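Local atomic coordinates of cyclomaltodextrin glucanotransferase (Caldanaerobacter subterraneus, PDB entry 6WNU), a protein that is a multidomain member of the alpha-amylase family, with a TIM-barrel catalytic domain followed by an all-beta C-terminal region. Residues Ala164-Pro169 with Thr186-Ser191; Arg123-Val128 with Asp229-Asp234; Lys470-Ser475 with Asn503-Leu508. All coordinates share one frame; numbering follows the deposited sequence.

Interaction 1 of 3, residues Ala164-Pro169 with Thr186-Ser191; sequences ADEENP and TYSNDS
Glu166 meets Tyr187 and Ser188 where two loops come together in the long excursion between the third and fourth strands of the catalytic barrel, the region called domain B in alpha-amylases. Residues 165-168 make a type I beta turn, of which Glu166 is the second residue, and its carbonyl is the one Ser188 reaches; at the start of the turn Asp165 OD1 accepts from the backbone N of Glu167, an Asx turn. A single hydrogen bond joins the loops directly: Ser188 OG donates to Glu166 O at 2.6 Å. The hydroxyl does not lie in the carbonyl plane but approaches from above it, with a C=O...OG angle of 112°.

The Glu166 side chain crosses that of Tyr187 at about a right angle. CG stands anti to the backbone N (chi1 -175°) and the chain runs on extended, so that Glu166 CB lies 3.7 Å from Tyr187 CD2 while OE1 travels along the ring to CE2, 3.8 Å away. There OE1 is bonded to His197 ND1, and the His197 ring in turn stacks on Tyr187, holding acid and phenol in one cluster. The phenol OH is engaged by His196 O and Asn214 ND2. Ala164 CB packs 3.8 Å from Tyr187 CB. A water donates to Tyr187 O at 2.9 Å and, weakly, to Glu166 OE2, bridging the loops a second time. Ser188 has an apolar neighbour too: Pro169 CG rests 3.7 Å from its CB and 3.6 Å from the very OG that grips the turn.

Interaction 2 of 3, residues Arg123-Val128 with Asp229-Asp234; sequences RDFKRV and DKYLKD
Phe125 and Lys126, the two central residues of a type I beta turn from Asp124 to Arg127, face Tyr231 and Asp234 on helix 226-241. The backbones stay well apart, the nearest pair of CA atoms being those of Phe125 and Leu232 at 7.7 Å, and side chains span the gap. The turn is braced by Asp124 OD1, which accepts from Lys126 N as an Asx turn; the same carboxylate also takes the backbone N atoms of Asp180 and Gly181.

With CG anti to its backbone N (chi1 173°), Tyr231 extends from the helix to the turn, where its OH accepts a hydrogen bond from Phe125 N at 2.9 Å (N-H...O angle 156°). In alpha-amylase terms this joins the loop after the second barrel strand to the helix that follows the third. The Phe125 and Tyr231 rings stand almost perpendicular, at 89°, and Phe125 CD1 reaches the edge of the tyrosine ring, in its plane, 3.6 Å from CE2.

Lys126 slides past Tyr231 in the opposite direction. A bend at chi2 takes its chain back along the ring, placing CE 3.9 Å from Tyr231 CE1 and 4.1 Å from Asp234 CB. Its ammonium group forms a salt bridge with Asp179, while a water relays it to the helix, accepting from Lys126 NZ at 3.3 Å and donating to Asp234 OD2 at 2.8 Å. OD2 is also held by Lys230 NZ, on its syn lone pair.

Interaction 3 of 3, residues Lys470-Ser475 with Asn503-Leu508; sequences KTVKTS and NLVQDL. Unlike the reference sequence in segment 470-475: Thr471 (reference Ala). Unlike the reference sequence in segment 503-508: Asp507 (reference Gly).
Val472 and Val505 form a hydrogen-bonded pair of two antiparallel strands, 467-474 and 503-510, in a four-stranded sheet of the all-beta C-terminal region. Strand 467-474 is outermost in that sheet within the chain. Val505 N donates to Val472 O at 2.7 Å, in the carbonyl plane, whereas the return bond from Val472 N is weak. The Thr474-Asn503 pair is tied by backbone bonds in both directions.

Lys473 leaves on the face shared with Thr471, Leu504 and Gln506. From its CA, which makes a CA-H...O contact with Asn503 O at 3.3 Å, CB rises 4.0 Å from that same oxygen. CG is set beside the backbone N (chi1 -57°), and a sharp bend at chi2 (-74°) swings CD in beside Leu504, where it lies 3.6 Å from CD2; CE follows at 3.9 Å from the same methyl. The two side chains thus run alongside, pointing the same way, with the lysine's CD and CE both lining the CD2 methyl. NZ, at the tip, has a long, weak ion pair with Glu502.

On the other face the valines meet CB to CB, and Thr474 CG2 lies 3.8 Å from Val505 CG2. Thr474 also touches Leu458, and Val472 touches Arg439, both of the neighbouring sheet; the threonine hydroxyl is bonded to Glu449 and to Leu476 N. Farther along the lysine face, Thr471 OG1 lies 2.9 Å from Gln506 OE1.

Interactions 1 and 2 belong to the same catalytic domain, their centres about 19 Å apart; both segments of interaction 1 fall within the stretch of chain between 123-128 and 229-234. Interaction 3 lies on the opposite side of the chain's centre, about 57 Å from interaction 2 between centres. No secondary-structure element is shared among them. Interaction 2 is the buried contact, joining a turn to a helix through a tyrosine, its aromatic neighbour and a lysine with a water relay. Interaction 1 is at the surface and pairs two irregular loops by one direct serine-to-carbonyl bond, packing on a tyrosine and a bridging water. Interaction 3, partly buried, relies on backbone pairing of strands, one face buried.

Interaction 1 of 3, residues Ala164-Pro169 with Thr186-Ser191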
# COMPACT_ATOMS: atom_id res chain seq x y z
N ALA A 164 19.49 10.71 -13.40
CA ALA A 164 20.30 11.75 -14.03
C ALA A 164 21.78 11.47 -13.81
O ALA A 164 22.17 10.81 -12.83
CB ALA A 164 19.93 13.14 -13.49
N ASP A 165 22.59 11.96 -14.74
CA ASP A 165 24.05 11.95 -14.64
C ASP A 165 24.50 13.37 -14.94
O ASP A 165 24.43 13.80 -16.10
CB ASP A 165 24.67 10.94 -15.61
CG ASP A 165 26.19 10.82 -15.45
OD1 ASP A 165 26.81 11.70 -14.83
OD2 ASP A 165 26.75 9.82 -15.94
N GLU A 166 24.95 14.10 -13.91
CA GLU A 166 25.32 15.50 -14.12
C GLU A 166 26.39 15.64 -15.21
O GLU A 166 26.41 16.64 -15.94
CB GLU A 166 25.80 16.14 -12.82
CG GLU A 166 26.08 17.63 -12.94
CD GLU A 166 25.98 18.37 -11.60
OE1 GLU A 166 25.72 17.73 -10.57
OE2 GLU A 166 26.14 19.61 -11.59
N GLU A 167 27.23 14.62 -15.37
CA GLU A 167 28.30 14.64 -16.36
C GLU A 167 27.86 14.12 -17.73
O GLU A 167 28.70 14.00 -18.63
CB GLU A 167 29.48 13.82 -15.84
CG GLU A 167 29.83 14.08 -14.37
CD GLU A 167 30.20 15.53 -14.07
OE1 GLU A 167 30.84 16.17 -14.93
OE2 GLU A 167 29.86 16.02 -12.97
N ASN A 168 26.58 13.81 -17.91
CA ASN A 168 26.09 13.29 -19.19
C ASN A 168 24.64 13.69 -19.36
O ASN A 168 23.72 12.94 -19.01
CB ASN A 168 26.24 11.77 -19.28
CG ASN A 168 25.81 11.22 -20.64
OD1 ASN A 168 25.56 11.98 -21.58
ND2 ASN A 168 25.75 9.89 -20.75
N PRO A 169 24.38 14.87 -19.92
CA PRO A 169 22.99 15.30 -20.11
C PRO A 169 22.20 14.44 -21.08
O PRO A 169 20.97 14.54 -21.10
CB PRO A 169 23.13 16.74 -20.62
CG PRO A 169 24.50 17.15 -20.26
CD PRO A 169 25.33 15.92 -20.33
N THR A 186 17.40 21.40 -15.80
CA THR A 186 17.91 20.05 -15.87
C THR A 186 19.00 19.91 -14.82
O THR A 186 19.44 20.89 -14.21
CB THR A 186 18.46 19.71 -17.28
OG1 THR A 186 19.74 20.32 -17.46
CG2 THR A 186 17.50 20.17 -18.39
N TYR A 187 19.45 18.66 -14.61
CA TYR A 187 20.44 18.42 -13.57
C TYR A 187 21.79 19.03 -13.94
O TYR A 187 22.47 19.61 -13.10
CB TYR A 187 20.58 16.92 -13.30
CG TYR A 187 21.16 16.57 -11.93
CD1 TYR A 187 20.59 17.08 -10.76
CD2 TYR A 187 22.25 15.72 -11.80
CE1 TYR A 187 21.10 16.77 -9.52
CE2 TYR A 187 22.77 15.40 -10.54
CZ TYR A 187 22.19 15.93 -9.41
OH TYR A 187 22.70 15.63 -8.17
N SER A 188 22.16 18.94 -15.22
CA SER A 188 23.44 19.43 -15.70
C SER A 188 23.45 20.94 -15.95
O SER A 188 24.53 21.51 -16.15
CB SER A 188 23.83 18.68 -16.98
OG SER A 188 24.07 17.30 -16.73
N ASN A 189 22.27 21.59 -15.94
CA ASN A 189 22.14 23.03 -16.17
C ASN A 189 21.04 23.55 -15.26
O ASN A 189 19.93 23.84 -15.69
CB ASN A 189 21.82 23.35 -17.64
CG ASN A 189 21.97 24.83 -17.96
OD1 ASN A 189 22.60 25.59 -17.20
ND2 ASN A 189 21.41 25.25 -19.08
N ASP A 190 21.37 23.67 -13.97
CA ASP A 190 20.36 23.91 -12.94
C ASP A 190 20.42 25.37 -12.47
O ASP A 190 20.79 25.69 -11.34
CB ASP A 190 20.56 22.93 -11.78
CG ASP A 190 19.53 23.08 -10.69
OD1 ASP A 190 18.46 23.69 -10.93
OD2 ASP A 190 19.80 22.57 -9.58
N SER A 191 20.00 26.25 -13.39
CA SER A 191 20.09 27.69 -13.16
C SER A 191 19.32 28.11 -11.92
O SER A 191 19.78 28.97 -11.16
CB SER A 191 19.55 28.46 -14.38
OG SER A 191 19.82 27.82 -15.61
O HOH W 1 24.02 21.99 -12.48

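Interaction 2 of 3, residues Arg123-Val128 with Asp229-Asp234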
# COMPACT_ATOMS: atom_id res chain seq x y z
N ARG A 123 8.72 13.86 -14.88
CA ARG A 123 9.23 15.05 -15.57
C ARG A 123 8.38 16.29 -15.35
O ARG A 123 8.92 17.41 -15.44
CB ARG A 123 9.36 14.78 -17.08
CG ARG A 123 8.14 15.21 -17.89
CD ARG A 123 8.14 14.64 -19.31
NE ARG A 123 9.21 15.10 -20.19
CZ ARG A 123 9.14 16.18 -20.97
NH1 ARG A 123 8.06 16.95 -20.92
NH2 ARG A 123 10.14 16.51 -21.77
N ASP A 124 7.09 16.15 -15.04
CA ASP A 124 6.19 17.30 -14.98
C ASP A 124 5.06 16.94 -14.02
O ASP A 124 4.21 16.11 -14.36
CB ASP A 124 5.64 17.65 -16.37
CG ASP A 124 4.95 19.01 -16.42
OD1 ASP A 124 4.40 19.48 -15.40
OD2 ASP A 124 4.93 19.62 -17.51
N PHE A 125 5.03 17.56 -12.85
CA PHE A 125 4.03 17.22 -11.85
C PHE A 125 2.68 17.85 -12.13
O PHE A 125 1.72 17.55 -11.42
CB PHE A 125 4.50 17.64 -10.44
CG PHE A 125 5.66 16.82 -9.90
CD1 PHE A 125 6.96 17.02 -10.36
CD2 PHE A 125 5.45 15.85 -8.92
CE1 PHE A 125 8.02 16.27 -9.85
CE2 PHE A 125 6.50 15.10 -8.41
CZ PHE A 125 7.78 15.30 -8.86
N LYS A 126 2.58 18.72 -13.15
CA LYS A 126 1.32 19.38 -13.49
C LYS A 126 0.58 18.70 -14.64
O LYS A 126 -0.49 19.19 -15.03
CB LYS A 126 1.56 20.84 -13.88
CG LYS A 126 2.41 21.64 -12.91
CD LYS A 126 1.63 22.09 -11.71
CE LYS A 126 2.46 23.07 -10.87
NZ LYS A 126 2.52 24.43 -11.50
N ARG A 127 1.11 17.62 -15.21
CA ARG A 127 0.47 17.00 -16.36
C ARG A 127 0.26 15.51 -16.10
O ARG A 127 0.99 14.91 -15.31
CB ARG A 127 1.30 17.17 -17.64
CG ARG A 127 1.38 18.59 -18.16
CD ARG A 127 2.19 18.61 -19.44
NE ARG A 127 1.87 19.76 -20.27
CZ ARG A 127 2.53 20.09 -21.38
NH1 ARG A 127 3.55 19.36 -21.79
NH2 ARG A 127 2.17 21.16 -22.06
N VAL A 128 -0.74 14.93 -16.78
CA VAL A 128 -0.98 13.49 -16.71
C VAL A 128 -0.04 12.78 -17.67
O VAL A 128 0.25 13.28 -18.77
CB VAL A 128 -2.45 13.15 -17.01
CG1 VAL A 128 -2.72 11.67 -16.74
CG2 VAL A 128 -3.39 14.02 -16.20
N ASP A 229 9.57 24.59 -3.43
CA ASP A 229 8.50 24.53 -2.44
C ASP A 229 7.16 24.94 -3.03
O ASP A 229 6.16 24.24 -2.87
CB ASP A 229 8.83 25.42 -1.23
CG ASP A 229 7.65 25.53 -0.27
OD1 ASP A 229 7.31 24.51 0.37
OD2 ASP A 229 7.04 26.61 -0.17
N LYS A 230 7.11 26.09 -3.70
CA LYS A 230 5.84 26.55 -4.26
C LYS A 230 5.41 25.67 -5.43
O LYS A 230 4.20 25.51 -5.67
CB LYS A 230 5.94 28.02 -4.70
CG LYS A 230 4.60 28.74 -4.71
CD LYS A 230 4.69 30.12 -5.36
CE LYS A 230 4.11 30.13 -6.77
NZ LYS A 230 2.61 30.13 -6.82
N TYR A 231 6.37 25.11 -6.17
CA TYR A 231 6.02 24.24 -7.29
C TYR A 231 5.34 22.96 -6.81
O TYR A 231 4.26 22.59 -7.31
CB TYR A 231 7.27 23.90 -8.10
CG TYR A 231 7.02 22.87 -9.18
CD1 TYR A 231 6.51 23.24 -10.42
CD2 TYR A 231 7.29 21.52 -8.96
CE1 TYR A 231 6.27 22.29 -11.41
CE2 TYR A 231 7.07 20.57 -9.94
CZ TYR A 231 6.55 20.96 -11.16
OH TYR A 231 6.32 20.01 -12.13
N LEU A 232 5.95 22.28 -5.84
CA LEU A 232 5.37 21.04 -5.32
C LEU A 232 4.01 21.29 -4.67
O LEU A 232 3.08 20.49 -4.82
CB LEU A 232 6.34 20.39 -4.33
CG LEU A 232 7.70 19.96 -4.90
CD1 LEU A 232 8.64 19.46 -3.82
CD2 LEU A 232 7.54 18.91 -6.01
N LYS A 233 3.86 22.42 -3.97
CA LYS A 233 2.59 22.71 -3.32
C LYS A 233 1.53 23.14 -4.33
O LYS A 233 0.35 22.81 -4.16
CB LYS A 233 2.78 23.76 -2.22
CG LYS A 233 3.15 23.15 -0.87
CD LYS A 233 3.92 24.11 0.03
CE LYS A 233 4.45 23.37 1.25
NZ LYS A 233 5.51 24.14 2.01
N ASP A 234 1.91 23.89 -5.37
CA ASP A 234 0.96 24.17 -6.45
C ASP A 234 0.55 22.89 -7.17
O ASP A 234 -0.61 22.74 -7.59
CB ASP A 234 1.55 25.17 -7.45
CG ASP A 234 1.61 26.61 -6.91
OD1 ASP A 234 0.84 26.97 -5.98
OD2 ASP A 234 2.44 27.39 -7.45
O HOH W 2 4.10 26.61 -9.60

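Interaction 3 of 3, residues Lys470-Ser475 with Asn503-Leu508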
# COMPACT_ATOMS: atom_id res chain seq x y z
N LYS A 470 -7.17 -25.39 24.80
CA LYS A 470 -7.43 -25.48 26.27
C LYS A 470 -8.67 -24.67 26.69
O LYS A 470 -9.80 -25.13 26.51
CB LYS A 470 -6.23 -24.95 27.05
CG LYS A 470 -4.87 -25.24 26.43
CD LYS A 470 -4.27 -26.57 26.84
CE LYS A 470 -3.85 -26.61 28.29
NZ LYS A 470 -2.48 -26.10 28.49
N THR A 471 -8.48 -23.57 27.38
CA THR A 471 -9.64 -22.76 27.73
C THR A 471 -9.23 -21.32 27.53
O THR A 471 -8.21 -20.87 28.07
CB THR A 471 -10.16 -23.06 29.13
OG1 THR A 471 -10.93 -24.28 29.06
CG2 THR A 471 -11.06 -21.94 29.60
N VAL A 472 -10.01 -20.63 26.71
CA VAL A 472 -9.73 -19.28 26.25
C VAL A 472 -10.72 -18.34 26.91
O VAL A 472 -11.90 -18.67 27.06
CB VAL A 472 -9.84 -19.24 24.71
CG1 VAL A 472 -9.77 -17.84 24.18
CG2 VAL A 472 -8.78 -20.12 24.08
N LYS A 473 -10.24 -17.16 27.31
CA LYS A 473 -11.18 -16.15 27.78
C LYS A 473 -11.74 -15.37 26.59
O LYS A 473 -11.18 -15.34 25.50
CB LYS A 473 -10.50 -15.19 28.76
CG LYS A 473 -9.87 -15.87 29.97
CD LYS A 473 -10.91 -16.33 30.97
CE LYS A 473 -10.25 -16.74 32.28
NZ LYS A 473 -9.49 -15.61 32.87
N THR A 474 -12.89 -14.74 26.83
CA THR A 474 -13.50 -13.89 25.82
C THR A 474 -14.52 -13.01 26.53
O THR A 474 -15.06 -13.38 27.57
CB THR A 474 -14.18 -14.71 24.71
OG1 THR A 474 -14.71 -13.83 23.71
CG2 THR A 474 -15.32 -15.54 25.26
N SER A 475 -14.78 -11.84 25.95
CA SER A 475 -15.84 -10.99 26.45
C SER A 475 -17.14 -11.20 25.69
O SER A 475 -18.14 -10.54 25.99
CB SER A 475 -15.42 -9.51 26.39
OG SER A 475 -15.62 -9.00 25.09
N ASN A 503 -15.86 -14.57 30.14
CA ASN A 503 -16.47 -15.84 29.77
C ASN A 503 -15.42 -16.80 29.20
O ASN A 503 -14.28 -16.43 28.96
CB ASN A 503 -17.59 -15.62 28.77
CG ASN A 503 -18.82 -15.03 29.43
OD1 ASN A 503 -19.01 -15.17 30.63
ND2 ASN A 503 -19.64 -14.36 28.65
N LEU A 504 -15.84 -18.05 28.98
CA LEU A 504 -14.93 -19.15 28.71
C LEU A 504 -15.26 -19.82 27.38
O LEU A 504 -16.36 -20.35 27.20
CB LEU A 504 -14.98 -20.18 29.84
CG LEU A 504 -14.69 -19.65 31.25
CD1 LEU A 504 -14.83 -20.75 32.29
CD2 LEU A 504 -13.31 -19.03 31.31
N VAL A 505 -14.30 -19.82 26.46
CA VAL A 505 -14.40 -20.62 25.25
C VAL A 505 -14.01 -22.05 25.59
O VAL A 505 -12.96 -22.29 26.20
CB VAL A 505 -13.49 -20.06 24.14
CG1 VAL A 505 -13.41 -21.03 22.98
CG2 VAL A 505 -14.00 -18.70 23.69
N GLN A 506 -14.87 -23.02 25.23
CA GLN A 506 -14.63 -24.42 25.54
C GLN A 506 -14.59 -25.27 24.28
O GLN A 506 -15.41 -25.08 23.37
CB GLN A 506 -15.72 -24.98 26.47
CG GLN A 506 -15.81 -24.33 27.84
CD GLN A 506 -14.62 -24.63 28.74
OE1 GLN A 506 -13.60 -25.17 28.30
NE2 GLN A 506 -14.74 -24.28 30.02
N ASP A 507 -13.64 -26.22 24.24
CA ASP A 507 -13.59 -27.27 23.20
C ASP A 507 -13.53 -26.68 21.79
O ASP A 507 -14.30 -27.04 20.90
CB ASP A 507 -14.78 -28.23 23.33
CG ASP A 507 -14.98 -28.73 24.75
OD1 ASP A 507 -13.98 -29.09 25.41
OD2 ASP A 507 -16.15 -28.76 25.21
N LEU A 508 -12.60 -25.75 21.60
CA LEU A 508 -12.45 -25.12 20.29
C LEU A 508 -11.48 -25.97 19.47
O LEU A 508 -10.27 -25.94 19.69
CB LEU A 508 -11.96 -23.69 20.44
CG LEU A 508 -11.85 -22.94 19.11
CD1 LEU A 508 -13.15 -22.97 18.33
CD2 LEU A 508 -11.40 -21.50 19.34